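Local coordinates for protein glutathione S-transferase (Xanthomonas axonopodis pv. citri, PDB 6NV6) that binds glutathione and probably catalyses its conjugation to electrophilic substrates, as a theta-class glutathione transferase, at residues C21-E24 with A28-S31; G61-W66 with V72-A77; F168-F173 with P196-G201. One frame throughout, in Å; residues are numbered along the deposited sequence.

Contact 1. Residues C21-E24 with A28-S31; sequences CAEE and AYTS
Ala22 and Glu23 hold the Tyr29 ring from two directions, one over its face and one at its edge. The methyl CB of Ala22 sits 3.9 Å from the centroid of the Tyr29 ring and 13° off the ring normal, which meets the geometry of a CH-pi contact over the middle of the ring. Its nearest ring atom is CD1 of Tyr29, 3.8 Å from CB of Ala22. At the far end of the ring, OH of Tyr29 donates a hydrogen bond to OE2 of Glu23, with the acceptor lying in the plane of the ring. The modelled OE2 of Glu23 to OH of Tyr29 separation of 2.4 Å is unusually short; its exact length is doubtful at 2.65 Å resolution, and nothing about bond strength follows from it. Carboxylate and ring planes stand 81° apart, and the two side chains cross at about a right angle. A bend at chi2 of Glu23 (-81°) brings the carboxylate round to the tyrosine hydroxyl. The second carboxylate oxygen, OE1, makes a salt bridge to Arg200 NE, so each oxygen has a partner, which would limit rotation of the carboxylate. In the wider setting, Ala22 also packs on Ile6 and Tyr29 on Ile4, both from strand 4-7. The contact therefore closes the beta-alpha-beta unit of the thioredoxin-like N-terminal domain: helix 13-25 crosses over from strand 4-7 to the parallel outer strand 29-32, while helix 196-201 lies against the helix at Glu23.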
loop_
_atom_site.group_PDB
_atom_site.type_symbol
_atom_site.label_atom_id
_atom_site.label_comp_id
_atom_site.label_asym_id
_atom_site.label_seq_id
_atom_site.Cartn_x
_atom_site.Cartn_y
_atom_site.Cartn_z
ATOM N N CYS A 21 4.867 -2.350 7.204
ATOM C CA CYS A 21 5.910 -3.372 7.190
ATOM C C CYS A 21 6.722 -3.368 8.482
ATOM O O CYS A 21 6.960 -4.425 9.086
ATOM C CB CYS A 21 6.815 -3.166 5.980
ATOM S SG CYS A 21 7.825 -4.598 5.669
ATOM N N ALA A 22 7.167 -2.187 8.910
ATOM C CA ALA A 22 7.799 -2.076 10.216
ATOM C C ALA A 22 6.948 -2.754 11.283
ATOM O O ALA A 22 7.425 -3.631 12.015
ATOM C CB ALA A 22 8.024 -0.607 10.557
ATOM N N GLU A 23 5.666 -2.380 11.349
ATOM C CA GLU A 23 4.769 -2.927 12.361
ATOM C C GLU A 23 4.655 -4.445 12.252
ATOM O O GLU A 23 4.718 -5.151 13.263
ATOM C CB GLU A 23 3.400 -2.264 12.249
ATOM C CG GLU A 23 3.395 -0.813 12.691
ATOM C CD GLU A 23 3.298 -0.659 14.203
ATOM O OE1 GLU A 23 2.647 -1.517 14.847
ATOM O OE2 GLU A 23 3.882 0.312 14.747
ATOM N N GLU A 24 4.497 -4.974 11.031
ATOM C CA GLU A 24 4.438 -6.428 10.852
ATOM C C GLU A 24 5.664 -7.126 11.431
ATOM O O GLU A 24 5.583 -8.281 11.859
ATOM C CB GLU A 24 4.307 -6.792 9.366
ATOM C CG GLU A 24 2.966 -6.471 8.707
ATOM C CD GLU A 24 1.811 -7.356 9.175
ATOM O OE1 GLU A 24 2.049 -8.350 9.893
ATOM O OE2 GLU A 24 0.652 -7.053 8.816
ATOM N N ALA A 28 11.763 -2.208 16.885
ATOM C CA ALA A 28 11.834 -0.840 17.362
ATOM C C ALA A 28 12.058 0.084 16.178
ATOM O O ALA A 28 13.008 -0.102 15.408
ATOM C CB ALA A 28 12.964 -0.699 18.378
ATOM N N TYR A 29 11.182 1.071 16.017
ATOM C CA TYR A 29 11.415 2.069 14.986
ATOM C C TYR A 29 10.876 3.413 15.455
ATOM O O TYR A 29 9.940 3.485 16.258
ATOM C CB TYR A 29 10.791 1.669 13.628
ATOM C CG TYR A 29 9.274 1.761 13.575
ATOM C CD1 TYR A 29 8.480 0.746 14.097
ATOM C CD2 TYR A 29 8.641 2.864 13.009
ATOM C CE1 TYR A 29 7.106 0.823 14.065
ATOM C CE2 TYR A 29 7.262 2.951 12.977
ATOM C CZ TYR A 29 6.498 1.922 13.508
ATOM O OH TYR A 29 5.121 1.981 13.487
ATOM N N THR A 30 11.490 4.473 14.944
ATOM C CA THR A 30 10.998 5.834 15.087
ATOM C C THR A 30 10.316 6.268 13.798
ATOM O O THR A 30 10.834 6.033 12.700
ATOM C CB THR A 30 12.149 6.793 15.402
ATOM O OG1 THR A 30 12.852 6.332 16.560
ATOM C CG2 THR A 30 11.646 8.206 15.616
ATOM N N SER A 31 9.163 6.915 13.936
ATOM C CA SER A 31 8.485 7.563 12.823
ATOM C C SER A 31 8.529 9.067 13.038
ATOM O O SER A 31 7.961 9.568 14.011
ATOM C CB SER A 31 7.035 7.099 12.707
ATOM O OG SER A 31 6.287 8.013 11.928
#

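Contact 2. Residues G61-W66 with V72-A77; sequences GALVLW and VRYLAA
Leu65 and Tyr74 mark the closest backbone approach, their CA atoms 9.2 Å apart, so strand 63-65 and helix 68-79 meet through side chains alone. This is the closing part of the thioredoxin-like fold of the glutathione transferase N-terminal domain, in which the outer strand of an antiparallel pair leads into a helix that packs back on the sheet. Tyr74 carries the helix side of the contact. With CG anti to the backbone N (chi1 169°), its ring reaches toward the strand, and Leu63 approaches from the opposite direction. The methyl CD2 of Leu63 lies 3.7 Å from the centroid of the Tyr74 ring, 12° off the normal, the geometry of a CH-pi contact. Leu65, two residues along the strand, meets the root of the same side chain instead: its CD1 is 3.9 Å from CB of Tyr74. Leu65 also packs on Ile71, one turn earlier in the helix. The phenol hydroxyl is held by Asp60 OD2, at the end of the neighbouring strand 57-60, so the ring has a polar partner at its hydroxyl and an apolar one over a face, which would limit its movement. Of the ring atoms, CZ of Tyr74 lies nearest that methyl, 3.6 Å from CD2 of Leu63.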
loop_
_atom_site.group_PDB
_atom_site.type_symbol
_atom_site.label_atom_id
_atom_site.label_comp_id
_atom_site.label_asym_id
_atom_site.label_seq_id
_atom_site.Cartn_x
_atom_site.Cartn_y
_atom_site.Cartn_z
ATOM N N GLY A 61 20.787 1.919 10.584
ATOM C CA GLY A 61 22.238 1.956 10.617
ATOM C C GLY A 61 22.782 2.769 9.459
ATOM O O GLY A 61 22.389 3.924 9.235
ATOM N N ALA A 62 23.688 2.164 8.696
ATOM C CA ALA A 62 24.310 2.839 7.565
ATOM C C ALA A 62 23.409 2.922 6.338
ATOM O O ALA A 62 23.716 3.688 5.415
ATOM C CB ALA A 62 25.610 2.128 7.187
ATOM N N LEU A 63 22.320 2.158 6.305
ATOM C CA LEU A 63 21.467 2.077 5.128
ATOM C C LEU A 63 20.510 3.258 5.066
ATOM O O LEU A 63 19.954 3.677 6.083
ATOM C CB LEU A 63 20.675 0.771 5.145
ATOM C CG LEU A 63 19.827 0.425 3.922
ATOM C CD1 LEU A 63 20.671 0.489 2.659
ATOM C CD2 LEU A 63 19.205 -0.951 4.091
ATOM N N VAL A 64 20.318 3.792 3.859
ATOM C CA VAL A 64 19.339 4.848 3.602
ATOM C C VAL A 64 18.566 4.493 2.330
ATOM O O VAL A 64 19.161 4.332 1.257
ATOM C CB VAL A 64 19.999 6.236 3.488
ATOM C CG1 VAL A 64 18.965 7.300 3.134
ATOM C CG2 VAL A 64 20.689 6.609 4.792
ATOM N N LEU A 65 17.246 4.381 2.450
ATOM C CA LEU A 65 16.383 3.946 1.361
ATOM C C LEU A 65 15.313 4.995 1.095
ATOM O O LEU A 65 14.712 5.528 2.036
ATOM C CB LEU A 65 15.721 2.609 1.694
ATOM C CG LEU A 65 16.537 1.339 1.524
ATOM C CD1 LEU A 65 15.689 0.131 1.903
ATOM C CD2 LEU A 65 17.020 1.247 0.090
ATOM N N TRP A 66 15.060 5.275 -0.185
ATOM C CA TRP A 66 14.040 6.234 -0.579
ATOM C C TRP A 66 12.880 5.620 -1.353
ATOM O O TRP A 66 11.988 6.356 -1.779
ATOM C CB TRP A 66 14.661 7.350 -1.417
ATOM C CG TRP A 66 15.261 8.424 -0.599
ATOM C CD1 TRP A 66 14.773 8.937 0.568
ATOM C CD2 TRP A 66 16.478 9.128 -0.873
ATOM N NE1 TRP A 66 15.610 9.922 1.038
ATOM C CE2 TRP A 66 16.664 10.058 0.173
ATOM C CE3 TRP A 66 17.425 9.065 -1.900
ATOM C CZ2 TRP A 66 17.761 10.917 0.219
ATOM C CZ3 TRP A 66 18.513 9.919 -1.852
ATOM C CH2 TRP A 66 18.671 10.833 -0.800
ATOM N N VAL A 72 10.118 -1.976 1.749
ATOM C CA VAL A 72 9.318 -3.104 2.219
ATOM C C VAL A 72 10.120 -4.386 2.097
ATOM O O VAL A 72 10.311 -5.120 3.075
ATOM C CB VAL A 72 7.992 -3.196 1.437
ATOM C CG1 VAL A 72 7.298 -4.543 1.687
ATOM C CG2 VAL A 72 7.064 -2.024 1.785
ATOM N N ARG A 73 10.613 -4.662 0.887
ATOM C CA ARG A 73 11.346 -5.897 0.649
ATOM C C ARG A 73 12.510 -6.025 1.613
ATOM O O ARG A 73 12.781 -7.112 2.138
ATOM C CB ARG A 73 11.822 -5.965 -0.804
ATOM C CG ARG A 73 10.712 -6.369 -1.769
ATOM C CD ARG A 73 11.268 -6.691 -3.152
ATOM N NE ARG A 73 11.714 -5.467 -3.812
ATOM C CZ ARG A 73 10.945 -4.736 -4.617
ATOM N NH1 ARG A 73 9.698 -5.115 -4.874
ATOM N NH2 ARG A 73 11.421 -3.624 -5.169
ATOM N N TYR A 74 13.178 -4.909 1.893
ATOM C CA TYR A 74 14.267 -4.931 2.855
ATOM C C TYR A 74 13.763 -5.303 4.249
ATOM O O TYR A 74 14.231 -6.277 4.854
ATOM C CB TYR A 74 14.971 -3.582 2.880
ATOM C CG TYR A 74 15.907 -3.500 4.046
ATOM C CD1 TYR A 74 17.025 -4.321 4.105
ATOM C CD2 TYR A 74 15.648 -2.653 5.114
ATOM C CE1 TYR A 74 17.881 -4.273 5.182
ATOM C CE2 TYR A 74 16.494 -2.594 6.192
ATOM C CZ TYR A 74 17.609 -3.402 6.223
ATOM O OH TYR A 74 18.459 -3.351 7.298
ATOM N N LEU A 75 12.797 -4.535 4.773
ATOM C CA LEU A 75 12.330 -4.753 6.138
ATOM C C LEU A 75 11.854 -6.184 6.353
ATOM O O LEU A 75 12.097 -6.772 7.414
ATOM C CB LEU A 75 11.222 -3.758 6.483
ATOM C CG LEU A 75 11.786 -2.411 6.948
ATOM C CD1 LEU A 75 10.706 -1.334 6.990
ATOM C CD2 LEU A 75 12.482 -2.552 8.297
ATOM N N ALA A 76 11.192 -6.779 5.358
ATOM C CA ALA A 76 10.706 -8.140 5.565
ATOM C C ALA A 76 11.849 -9.149 5.501
ATOM O O ALA A 76 11.985 -10.001 6.386
ATOM C CB ALA A 76 9.604 -8.483 4.558
ATOM N N ALA A 77 12.693 -9.063 4.472
ATOM C CA ALA A 77 13.835 -9.968 4.397
ATOM C C ALA A 77 14.738 -9.835 5.625
ATOM O O ALA A 77 15.219 -10.840 6.162
ATOM C CB ALA A 77 14.627 -9.708 3.117
#

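Contact 3. Residues F168-F173 with P196-G201; sequences FIYAWF and PAYQRG
Tyr198 reaches across to Tyr170 and Ile169 with little more than its hydroxyl. The CA atoms of Tyr198 and Tyr170 are 9.7 Å apart, the shortest such distance between the two helical segments, and a long side chain has to span it. Starting at CB of Tyr198, CG is anti to the backbone N (chi1 -175°), which sends the ring outward from helix 196-201. CB, CG and the ring carbons before CZ come within 4.5 Å of nothing in 168-173; the side chain also meets Trp20 edge-to-face and packs on Tyr189. At CZ the touch begins, with CB of Tyr170 4.4 Å from CZ of Tyr198. The tip is closer: OH of Tyr198 lies 3.4 Å from CB of Tyr170 and 4.1 Å from CG2 of Ile169. The same OH is 3.7 Å from Tyr170 N and donates a hydrogen bond to the carbonyl O of Gly166, one turn earlier in helix 163-174. Tyr170's own ring leads away from Tyr198, and its hydroxyl bonds to Thr204 O near the chain end. The contact thus joins helix 163-174 of the all-helical C-terminal domain to helix 196-201, with Tyr189 from helix 183-193 packing against both Tyr170 and Tyr198. Chemically, the hydroxyl of this buried tyrosine lies beside two aliphatic carbons but bonds to a main-chain carbonyl; the position of the hydroxyl would then owe more to that directional bond than to the apolar touches of Tyr170 CB and Ile169 CG2.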
loop_
_atom_site.group_PDB
_atom_site.type_symbol
_atom_site.label_atom_id
_atom_site.label_comp_id
_atom_site.label_asym_id
_atom_site.label_seq_id
_atom_site.Cartn_x
_atom_site.Cartn_y
_atom_site.Cartn_z
ATOM N N PHE A 168 -2.634 1.201 -0.533
ATOM C CA PHE A 168 -3.497 2.062 -1.338
ATOM C C PHE A 168 -4.964 1.722 -1.133
ATOM O O PHE A 168 -5.807 2.627 -1.066
ATOM C CB PHE A 168 -3.160 1.936 -2.824
ATOM C CG PHE A 168 -1.949 2.717 -3.250
ATOM C CD1 PHE A 168 -2.054 4.045 -3.606
ATOM C CD2 PHE A 168 -0.705 2.110 -3.314
ATOM C CE1 PHE A 168 -0.934 4.759 -4.010
ATOM C CE2 PHE A 168 0.416 2.820 -3.715
ATOM C CZ PHE A 168 0.295 4.155 -4.062
ATOM N N ILE A 169 -5.280 0.427 -1.013
ATOM C CA ILE A 169 -6.675 -0.001 -1.067
ATOM C C ILE A 169 -7.454 0.470 0.150
ATOM O O ILE A 169 -8.695 0.479 0.124
ATOM C CB ILE A 169 -6.771 -1.528 -1.230
ATOM C CG1 ILE A 169 -7.891 -1.865 -2.208
ATOM C CG2 ILE A 169 -6.989 -2.209 0.106
ATOM C CD1 ILE A 169 -7.553 -1.500 -3.635
ATOM N N TYR A 170 -6.757 0.874 1.214
ATOM C CA TYR A 170 -7.421 1.600 2.289
ATOM C C TYR A 170 -8.025 2.902 1.764
ATOM O O TYR A 170 -9.204 3.195 1.997
ATOM C CB TYR A 170 -6.431 1.872 3.422
ATOM C CG TYR A 170 -6.988 2.787 4.489
ATOM C CD1 TYR A 170 -8.073 2.392 5.265
ATOM C CD2 TYR A 170 -6.438 4.046 4.717
ATOM C CE1 TYR A 170 -8.585 3.211 6.234
ATOM C CE2 TYR A 170 -6.949 4.876 5.691
ATOM C CZ TYR A 170 -8.021 4.448 6.446
ATOM O OH TYR A 170 -8.532 5.264 7.421
ATOM N N ALA A 171 -7.232 3.690 1.037
ATOM C CA ALA A 171 -7.764 4.915 0.451
ATOM C C ALA A 171 -8.916 4.610 -0.497
ATOM O O ALA A 171 -9.958 5.274 -0.454
ATOM C CB ALA A 171 -6.653 5.677 -0.272
ATOM N N TRP A 172 -8.753 3.594 -1.345
ATOM C CA TRP A 172 -9.799 3.236 -2.296
ATOM C C TRP A 172 -11.148 3.014 -1.617
ATOM O O TRP A 172 -12.174 3.512 -2.084
ATOM C CB TRP A 172 -9.387 1.982 -3.064
ATOM C CG TRP A 172 -10.451 1.423 -3.969
ATOM C CD1 TRP A 172 -11.211 0.293 -3.760
ATOM C CD2 TRP A 172 -10.873 1.955 -5.231
ATOM N NE1 TRP A 172 -12.072 0.101 -4.815
ATOM C CE2 TRP A 172 -11.884 1.103 -5.731
ATOM C CE3 TRP A 172 -10.491 3.064 -5.991
ATOM C CZ2 TRP A 172 -12.510 1.328 -6.953
ATOM C CZ3 TRP A 172 -11.122 3.285 -7.199
ATOM C CH2 TRP A 172 -12.117 2.423 -7.669
ATOM N N PHE A 173 -11.170 2.281 -0.512
ATOM C CA PHE A 173 -12.440 1.873 0.065
ATOM C C PHE A 173 -13.025 2.905 1.015
ATOM O O PHE A 173 -14.247 2.928 1.210
ATOM C CB PHE A 173 -12.277 0.534 0.792
ATOM C CG PHE A 173 -12.353 -0.667 -0.121
ATOM C CD1 PHE A 173 -13.529 -0.962 -0.800
ATOM C CD2 PHE A 173 -11.243 -1.483 -0.323
ATOM C CE1 PHE A 173 -13.602 -2.057 -1.642
ATOM C CE2 PHE A 173 -11.314 -2.581 -1.164
ATOM C CZ PHE A 173 -12.495 -2.865 -1.825
ATOM N N PRO A 196 -3.512 -6.253 13.233
ATOM C CA PRO A 196 -3.165 -5.036 13.993
ATOM C C PRO A 196 -2.119 -4.182 13.304
ATOM O O PRO A 196 -2.252 -2.951 13.296
ATOM C CB PRO A 196 -2.655 -5.584 15.339
ATOM C CG PRO A 196 -3.242 -6.941 15.446
ATOM C CD PRO A 196 -3.353 -7.477 14.042
ATOM N N ALA A 197 -1.089 -4.807 12.714
ATOM C CA ALA A 197 -0.061 -4.043 12.013
ATOM C C ALA A 197 -0.668 -3.200 10.906
ATOM O O ALA A 197 -0.208 -2.081 10.649
ATOM C CB ALA A 197 1.012 -4.971 11.449
ATOM N N TYR A 198 -1.720 -3.707 10.264
ATOM C CA TYR A 198 -2.413 -2.930 9.247
ATOM C C TYR A 198 -3.229 -1.799 9.869
ATOM O O TYR A 198 -3.292 -0.691 9.320
ATOM C CB TYR A 198 -3.299 -3.857 8.426
ATOM C CG TYR A 198 -3.986 -3.205 7.252
ATOM C CD1 TYR A 198 -3.314 -3.026 6.044
ATOM C CD2 TYR A 198 -5.315 -2.813 7.337
ATOM C CE1 TYR A 198 -3.944 -2.459 4.958
ATOM C CE2 TYR A 198 -5.952 -2.237 6.259
ATOM C CZ TYR A 198 -5.266 -2.063 5.068
ATOM O OH TYR A 198 -5.904 -1.487 3.985
ATOM N N GLN A 199 -3.859 -2.058 11.017
ATOM C CA GLN A 199 -4.629 -1.015 11.690
ATOM C C GLN A 199 -3.733 0.133 12.139
ATOM O O GLN A 199 -4.095 1.307 12.000
ATOM C CB GLN A 199 -5.361 -1.604 12.896
ATOM C CG GLN A 199 -6.462 -2.584 12.565
ATOM C CD GLN A 199 -6.800 -3.450 13.754
ATOM O OE1 GLN A 199 -6.387 -3.157 14.873
ATOM N NE2 GLN A 199 -7.547 -4.526 13.523
ATOM N N ARG A 200 -2.565 -0.187 12.692
ATOM C CA ARG A 200 -1.674 0.857 13.183
ATOM C C ARG A 200 -0.842 1.473 12.064
ATOM O O ARG A 200 -0.518 2.666 12.114
ATOM C CB ARG A 200 -0.762 0.293 14.269
ATOM C CG ARG A 200 -1.498 -0.172 15.508
ATOM C CD ARG A 200 -0.515 -0.682 16.547
ATOM N NE ARG A 200 0.322 -1.734 15.984
ATOM C CZ ARG A 200 0.153 -3.031 16.224
ATOM N NH1 ARG A 200 0.870 -3.937 15.562
ATOM N NH2 ARG A 200 -0.796 -3.418 17.069
ATOM N N GLY A 201 -0.479 0.682 11.057
ATOM C CA GLY A 201 0.399 1.167 10.012
ATOM C C GLY A 201 -0.289 1.869 8.859
ATOM O O GLY A 201 0.286 2.785 8.269
#

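Contact 3 is buried, contact 1 partly buried, and contact 2 lies at the surface. Contacts 1 and 2 belong to the N-terminal domain and reach the same four-stranded sheet at its two outermost strands; their helices touch where Cys21 SG packs against Leu75 CB at 3.6 Å. Contact 3 joins two helices rather than a helix and a strand. A tyrosine is central each time: a methyl covers its ring face in contacts 1 and 2, whereas in contact 3 its hydroxyl does the touching. Only contact 1 has a hydrogen bond between its own segments, though its modelled length is doubtful. A salt bridge from Glu23 OE1 to Arg200 NE ties contact 1 to helix 196-201 of contact 3.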